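Local structure of regulatory protein cox (Enterobacteria phage P2, 4LHF) at residues A[15-20]-A[57-62]; A[26-31]-A[35-40]. The protein binds DNA and represses the Pc promoter, which controls the genes for the immunity repressor and the integrase of phage P2. All coordinates share one frame; numbering follows the deposited sequence.

Contact 1: residues A[15-20]-A[57-62]; sequences QEFAKL and VYLPAW
The indole nitrogen NE1 of Trp-62 sits in the plane of the Phe-17 ring, at its edge, 3.9 Å from Phe-17 CE1. No hydrogen bond crosses between 15-20 and 57-62; within them NE1 lies against carbons of Phe-17. Phe-17 carries the contact. Its CG is anti to the backbone N (chi1 -175°), which sends the ring straight out from the helix toward 57-62. The far end of the ring, CZ, lies 3.8 Å from CE2 of Trp-62, over one face of the indole and toward its rim. The two planes stand at 86°, with the phenyl centroid 5.2 Å from that of the five-membered ring. This is a T-shaped stack in which Phe-17 gives the edge and Trp-62 the face.

Val-57 comes over one face of the phenyl ring with both methyls. CG2 rests on the root of the ring, 3.9 Å from Phe-17 CG, while CG1 is further out, near CD1 and CE1, and makes a CH-pi contact 4.2 Å from the ring centroid. Leu-59 adds one methyl obliquely, its CD2 4.2 Å from CD1 of Phe-17. Outside the pair, Ile-12 of strand 11-13 also touches Phe-17 and hydrogen-bonds to Val-57 through the backbone. A strand runs directly into helix 59-72 here, with Tyr-58 as N-cap, and helix 14-21, probably the first helix of the helix-turn-helix, plugs an aromatic side chain into that junction. Such a core between helices and a small antiparallel sheet is consistent with a winged helix-turn-helix domain.

Contact 2: residues A[26-31]-A[35-40]; sequences GAVRRM and GKLPVI
A Schellman motif ends helix 25-34, probably the second helix of the helix-turn-helix, and the chain then folds back over the helix it has just left. The defining bond runs from Lys-36 N to Met-31 O at 2.9 Å, with an N-H...O angle of 145°. Gly-35, the C-prime residue, has the positive phi (88°) that turns the chain. Its own N pairs with Ile-32 O, the other bond of the motif, and also reaches Met-31 O at 3.0 Å, but this last bond is weak and strongly bent. Met-31 O thus takes two backbone N-H groups, one well directed and one poorly.

Beyond the turn the side chains close the gap. Lys-36 starts out past the same carbonyl, its CB 3.4 Å from Met-31 O, and then runs extended alongside the methionine, CD 4.1 Å from the methyl CE of Met-31. The methionine is straight as far as SD and bends at chi3 (64°), which brings CE round to Leu-37, 4.0 Å from CD2. The other leucine methyl, CD1, lies 4.0 Å from CG1 of Val-28 and 4.1 Å from CB of Met-31. Leu-37 therefore straddles the pair, one branch against a methyl of Val-28 and the CB of Met-31, the other against the methyl of Met-31. Val-28 also touches Tyr-14 and Ile-21 of helix 14-21. Leu-37 reaches Phe-17 of that helix, Pro-38 packs on Ala-61 of helix 59-72, and from Pro-38 onward the chain pairs with strand 54-58.

In the fold
The centres of contacts 1 and 2 are about 9 Å apart, and the two touch one another. Leu-37 and Trp-62 join them most closely, with CD2 of Leu-37 3.5 Å from CZ3 of Trp-62; Pro-38 CG packs on Trp-62 CB at 3.7 Å. Between helices 14-21 and 25-34, Ala-18 CB meets Val-28 CG2 at 3.6 Å. A probable backbone hydrogen bond from Tyr-58 N to Pro-38 O, 3.2 Å, brings strands 39-42 and 54-58 together at the base of what is probably the wing. Contact 2 ties helix 25-34, by its place in the motif probably the recognition helix, to the chain leading into strand 39-42; contact 1 ties helix 14-21 to the 57-62 junction.

Contact 1: residues A[15-20]-A[57-62]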
loop_
_atom_site.group_PDB
_atom_site.type_symbol
_atom_site.label_atom_id
_atom_site.label_comp_id
_atom_site.label_asym_id
_atom_site.label_seq_id
_atom_site.Cartn_x
_atom_site.Cartn_y
_atom_site.Cartn_z
ATOM N N GLN A 15 10.854 2.693 -0.562
ATOM C CA GLN A 15 11.756 1.975 -1.457
ATOM C C GLN A 15 11.652 0.467 -1.244
ATOM O O GLN A 15 11.639 -0.308 -2.202
ATOM C CB GLN A 15 13.200 2.428 -1.249
ATOM C CG GLN A 15 13.415 3.924 -1.399
ATOM C CD GLN A 15 13.338 4.658 -0.074
ATOM O OE1 GLN A 15 12.503 4.349 0.774
ATOM N NE2 GLN A 15 14.222 5.631 0.112
ATOM N N GLU A 16 11.584 0.057 0.019
ATOM C CA GLU A 16 11.405 -1.349 0.364
ATOM C C GLU A 16 10.042 -1.838 -0.112
ATOM O O GLU A 16 9.914 -2.950 -0.637
ATOM C CB GLU A 16 11.537 -1.548 1.875
ATOM C CG GLU A 16 11.290 -2.976 2.344
ATOM C CD GLU A 16 12.422 -3.928 1.992
ATOM O OE1 GLU A 16 13.486 -3.462 1.529
ATOM O OE2 GLU A 16 12.244 -5.150 2.180
ATOM N N PHE A 17 9.029 -0.998 0.074
ATOM C CA PHE A 17 7.685 -1.290 -0.407
ATOM C C PHE A 17 7.699 -1.437 -1.925
ATOM O O PHE A 17 6.978 -2.261 -2.489
ATOM C CB PHE A 17 6.716 -0.180 0.007
ATOM C CG PHE A 17 5.287 -0.456 -0.358
ATOM C CD1 PHE A 17 4.492 -1.242 0.457
ATOM C CD2 PHE A 17 4.736 0.077 -1.511
ATOM C CE1 PHE A 17 3.176 -1.498 0.127
ATOM C CE2 PHE A 17 3.420 -0.175 -1.847
ATOM C CZ PHE A 17 2.639 -0.963 -1.027
ATOM N N ALA A 18 8.532 -0.630 -2.576
ATOM C CA ALA A 18 8.716 -0.717 -4.016
ATOM C C ALA A 18 9.328 -2.060 -4.388
ATOM O O ALA A 18 8.919 -2.686 -5.365
ATOM C CB ALA A 18 9.599 0.416 -4.505
ATOM N N LYS A 19 10.313 -2.495 -3.606
ATOM C CA LYS A 19 10.944 -3.790 -3.833
ATOM C C LYS A 19 9.940 -4.925 -3.670
ATOM O O LYS A 19 10.019 -5.939 -4.365
ATOM C CB LYS A 19 12.114 -4.015 -2.872
ATOM C CG LYS A 19 13.227 -2.990 -2.962
ATOM C CD LYS A 19 14.497 -3.520 -2.318
ATOM C CE LYS A 19 15.484 -2.405 -2.018
ATOM N NZ LYS A 19 15.125 -1.658 -0.777
ATOM N N LEU A 20 8.996 -4.753 -2.749
ATOM C CA LEU A 20 8.017 -5.798 -2.463
ATOM C C LEU A 20 6.997 -5.998 -3.586
ATOM O O LEU A 20 6.613 -7.127 -3.886
ATOM C CB LEU A 20 7.298 -5.521 -1.138
ATOM C CG LEU A 20 8.128 -5.663 0.139
ATOM C CD1 LEU A 20 7.256 -5.453 1.365
ATOM C CD2 LEU A 20 8.796 -7.024 0.185
ATOM N N VAL A 57 5.566 3.825 4.071
ATOM C CA VAL A 57 4.250 3.231 3.901
ATOM C C VAL A 57 3.806 2.546 5.188
ATOM O O VAL A 57 4.538 1.719 5.751
ATOM C CB VAL A 57 4.229 2.225 2.742
ATOM C CG1 VAL A 57 2.870 1.552 2.654
ATOM C CG2 VAL A 57 4.570 2.923 1.438
ATOM N N TYR A 58 2.612 2.917 5.647
ATOM C CA TYR A 58 2.005 2.345 6.840
ATOM C C TYR A 58 1.174 1.134 6.442
ATOM O O TYR A 58 0.139 1.266 5.792
ATOM C CB TYR A 58 1.130 3.390 7.532
ATOM C CG TYR A 58 0.657 2.996 8.911
ATOM C CD1 TYR A 58 1.559 2.821 9.950
ATOM C CD2 TYR A 58 -0.693 2.818 9.178
ATOM C CE1 TYR A 58 1.131 2.465 11.215
ATOM C CE2 TYR A 58 -1.131 2.465 10.440
ATOM C CZ TYR A 58 -0.216 2.289 11.455
ATOM O OH TYR A 58 -0.647 1.936 12.713
ATOM N N LEU A 59 1.638 -0.045 6.840
ATOM C CA LEU A 59 1.091 -1.315 6.355
ATOM C C LEU A 59 -0.301 -1.746 6.854
ATOM O O LEU A 59 -1.059 -2.342 6.088
ATOM C CB LEU A 59 2.112 -2.437 6.572
ATOM C CG LEU A 59 3.448 -2.184 5.870
ATOM C CD1 LEU A 59 4.502 -3.191 6.299
ATOM C CD2 LEU A 59 3.250 -2.224 4.368
ATOM N N PRO A 60 -0.634 -1.483 8.133
ATOM C CA PRO A 60 -1.988 -1.848 8.572
ATOM C C PRO A 60 -3.087 -1.178 7.753
ATOM O O PRO A 60 -4.054 -1.836 7.368
ATOM C CB PRO A 60 -2.031 -1.340 10.014
ATOM C CG PRO A 60 -0.626 -1.420 10.468
ATOM C CD PRO A 60 0.208 -1.069 9.271
ATOM N N ALA A 61 -2.932 0.115 7.487
ATOM C CA ALA A 61 -3.896 0.852 6.681
ATOM C C ALA A 61 -3.976 0.271 5.274
ATOM O O ALA A 61 -5.061 0.127 4.707
ATOM C CB ALA A 61 -3.521 2.321 6.624
ATOM N N TRP A 62 -2.814 -0.069 4.726
ATOM C CA TRP A 62 -2.709 -0.630 3.385
ATOM C C TRP A 62 -3.463 -1.951 3.270
ATOM O O TRP A 62 -4.330 -2.110 2.409
ATOM C CB TRP A 62 -1.231 -0.806 3.018
ATOM C CG TRP A 62 -0.960 -1.613 1.783
ATOM C CD1 TRP A 62 -0.334 -2.825 1.719
ATOM C CD2 TRP A 62 -1.289 -1.260 0.433
ATOM N NE1 TRP A 62 -0.255 -3.250 0.417
ATOM C CE2 TRP A 62 -0.834 -2.310 -0.391
ATOM C CE3 TRP A 62 -1.926 -0.165 -0.156
ATOM C CZ2 TRP A 62 -1.000 -2.295 -1.775
ATOM C CZ3 TRP A 62 -2.088 -0.153 -1.529
ATOM C CH2 TRP A 62 -1.626 -1.211 -2.324
#

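Contact 2: residues A[26-31]-A[35-40]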
loop_
_atom_site.group_PDB
_atom_site.type_symbol
_atom_site.label_atom_id
_atom_site.label_comp_id
_atom_site.label_asym_id
_atom_site.label_seq_id
_atom_site.Cartn_x
_atom_site.Cartn_y
_atom_site.Cartn_z
ATOM N N GLY A 26 10.773 5.367 -8.450
ATOM C CA GLY A 26 10.130 6.521 -9.048
ATOM C C GLY A 26 8.644 6.301 -9.240
ATOM O O GLY A 26 7.838 7.199 -8.991
ATOM N N ALA A 27 8.284 5.099 -9.679
ATOM C CA ALA A 27 6.884 4.731 -9.859
ATOM C C ALA A 27 6.102 4.881 -8.559
ATOM O O ALA A 27 5.004 5.439 -8.544
ATOM C CB ALA A 27 6.776 3.309 -10.372
ATOM N N VAL A 28 6.680 4.385 -7.472
ATOM C CA VAL A 28 6.027 4.431 -6.170
ATOM C C VAL A 28 5.925 5.859 -5.637
ATOM O O VAL A 28 4.911 6.234 -5.051
ATOM C CB VAL A 28 6.739 3.512 -5.152
ATOM C CG1 VAL A 28 6.153 3.686 -3.759
ATOM C CG2 VAL A 28 6.625 2.068 -5.592
ATOM N N ARG A 29 6.967 6.659 -5.851
ATOM C CA ARG A 29 6.920 8.053 -5.432
ATOM C C ARG A 29 5.835 8.788 -6.209
ATOM O O ARG A 29 5.141 9.651 -5.660
ATOM C CB ARG A 29 8.274 8.732 -5.613
ATOM C CG ARG A 29 8.716 9.544 -4.402
ATOM C CD ARG A 29 9.901 10.444 -4.726
ATOM N NE ARG A 29 10.899 9.766 -5.544
ATOM C CZ ARG A 29 11.139 10.058 -6.818
ATOM N NH1 ARG A 29 12.064 9.387 -7.485
ATOM N NH2 ARG A 29 10.457 11.024 -7.421
ATOM N N ARG A 30 5.681 8.433 -7.483
ATOM C CA ARG A 30 4.600 8.980 -8.301
ATOM C C ARG A 30 3.234 8.549 -7.772
ATOM O O ARG A 30 2.277 9.329 -7.807
ATOM C CB ARG A 30 4.771 8.571 -9.764
ATOM C CG ARG A 30 5.911 9.295 -10.479
ATOM C CD ARG A 30 5.880 9.076 -11.985
ATOM N NE ARG A 30 6.511 7.826 -12.405
ATOM C CZ ARG A 30 7.807 7.701 -12.673
ATOM N NH1 ARG A 30 8.621 8.741 -12.540
ATOM N NH2 ARG A 30 8.298 6.532 -13.064
ATOM N N MET A 31 3.151 7.308 -7.296
ATOM C CA MET A 31 1.927 6.811 -6.676
ATOM C C MET A 31 1.586 7.639 -5.444
ATOM O O MET A 31 0.428 7.978 -5.217
ATOM C CB MET A 31 2.077 5.348 -6.261
ATOM C CG MET A 31 2.241 4.375 -7.424
ATOM S SD MET A 31 2.281 2.656 -6.870
ATOM C CE MET A 31 0.640 2.487 -6.182
ATOM N N GLY A 35 -1.463 10.281 -4.782
ATOM C CA GLY A 35 -2.278 10.011 -3.611
ATOM C C GLY A 35 -2.905 8.631 -3.614
ATOM O O GLY A 35 -4.110 8.491 -3.412
ATOM N N LYS A 36 -2.085 7.608 -3.833
ATOM C CA LYS A 36 -2.583 6.240 -3.943
ATOM C C LYS A 36 -2.237 5.360 -2.741
ATOM O O LYS A 36 -2.721 4.231 -2.641
ATOM C CB LYS A 36 -2.034 5.570 -5.202
ATOM C CG LYS A 36 -2.452 6.201 -6.512
ATOM C CD LYS A 36 -1.937 5.362 -7.668
ATOM C CE LYS A 36 -2.127 6.051 -9.000
ATOM N NZ LYS A 36 -1.619 5.211 -10.119
ATOM N N LEU A 37 -1.402 5.862 -1.838
ATOM C CA LEU A 37 -0.872 5.020 -0.769
ATOM C C LEU A 37 -0.961 5.645 0.620
ATOM O O LEU A 37 -0.768 6.849 0.779
ATOM C CB LEU A 37 0.581 4.640 -1.071
ATOM C CG LEU A 37 0.829 3.824 -2.340
ATOM C CD1 LEU A 37 2.315 3.654 -2.586
ATOM C CD2 LEU A 37 0.152 2.473 -2.230
ATOM N N PRO A 38 -1.255 4.816 1.635
ATOM C CA PRO A 38 -1.250 5.263 3.031
ATOM C C PRO A 38 0.172 5.582 3.458
ATOM O O PRO A 38 1.030 4.703 3.456
ATOM C CB PRO A 38 -1.786 4.048 3.791
ATOM C CG PRO A 38 -1.498 2.885 2.907
ATOM C CD PRO A 38 -1.631 3.397 1.508
ATOM N N VAL A 39 0.415 6.835 3.825
ATOM C CA VAL A 39 1.778 7.326 3.976
ATOM C C VAL A 39 2.007 8.120 5.261
ATOM O O VAL A 39 1.146 8.872 5.703
ATOM C CB VAL A 39 2.185 8.163 2.734
ATOM C CG1 VAL A 39 3.026 9.369 3.117
ATOM C CG2 VAL A 39 2.922 7.291 1.733
ATOM N N ILE A 40 3.172 7.915 5.867
ATOM C CA ILE A 40 3.637 8.735 6.972
ATOM C C ILE A 40 4.922 9.424 6.543
ATOM O O ILE A 40 5.745 8.833 5.842
ATOM C CB ILE A 40 3.922 7.888 8.215
ATOM C CG1 ILE A 40 2.679 7.095 8.608
ATOM C CG2 ILE A 40 4.381 8.764 9.373
ATOM C CD1 ILE A 40 2.859 6.288 9.863
#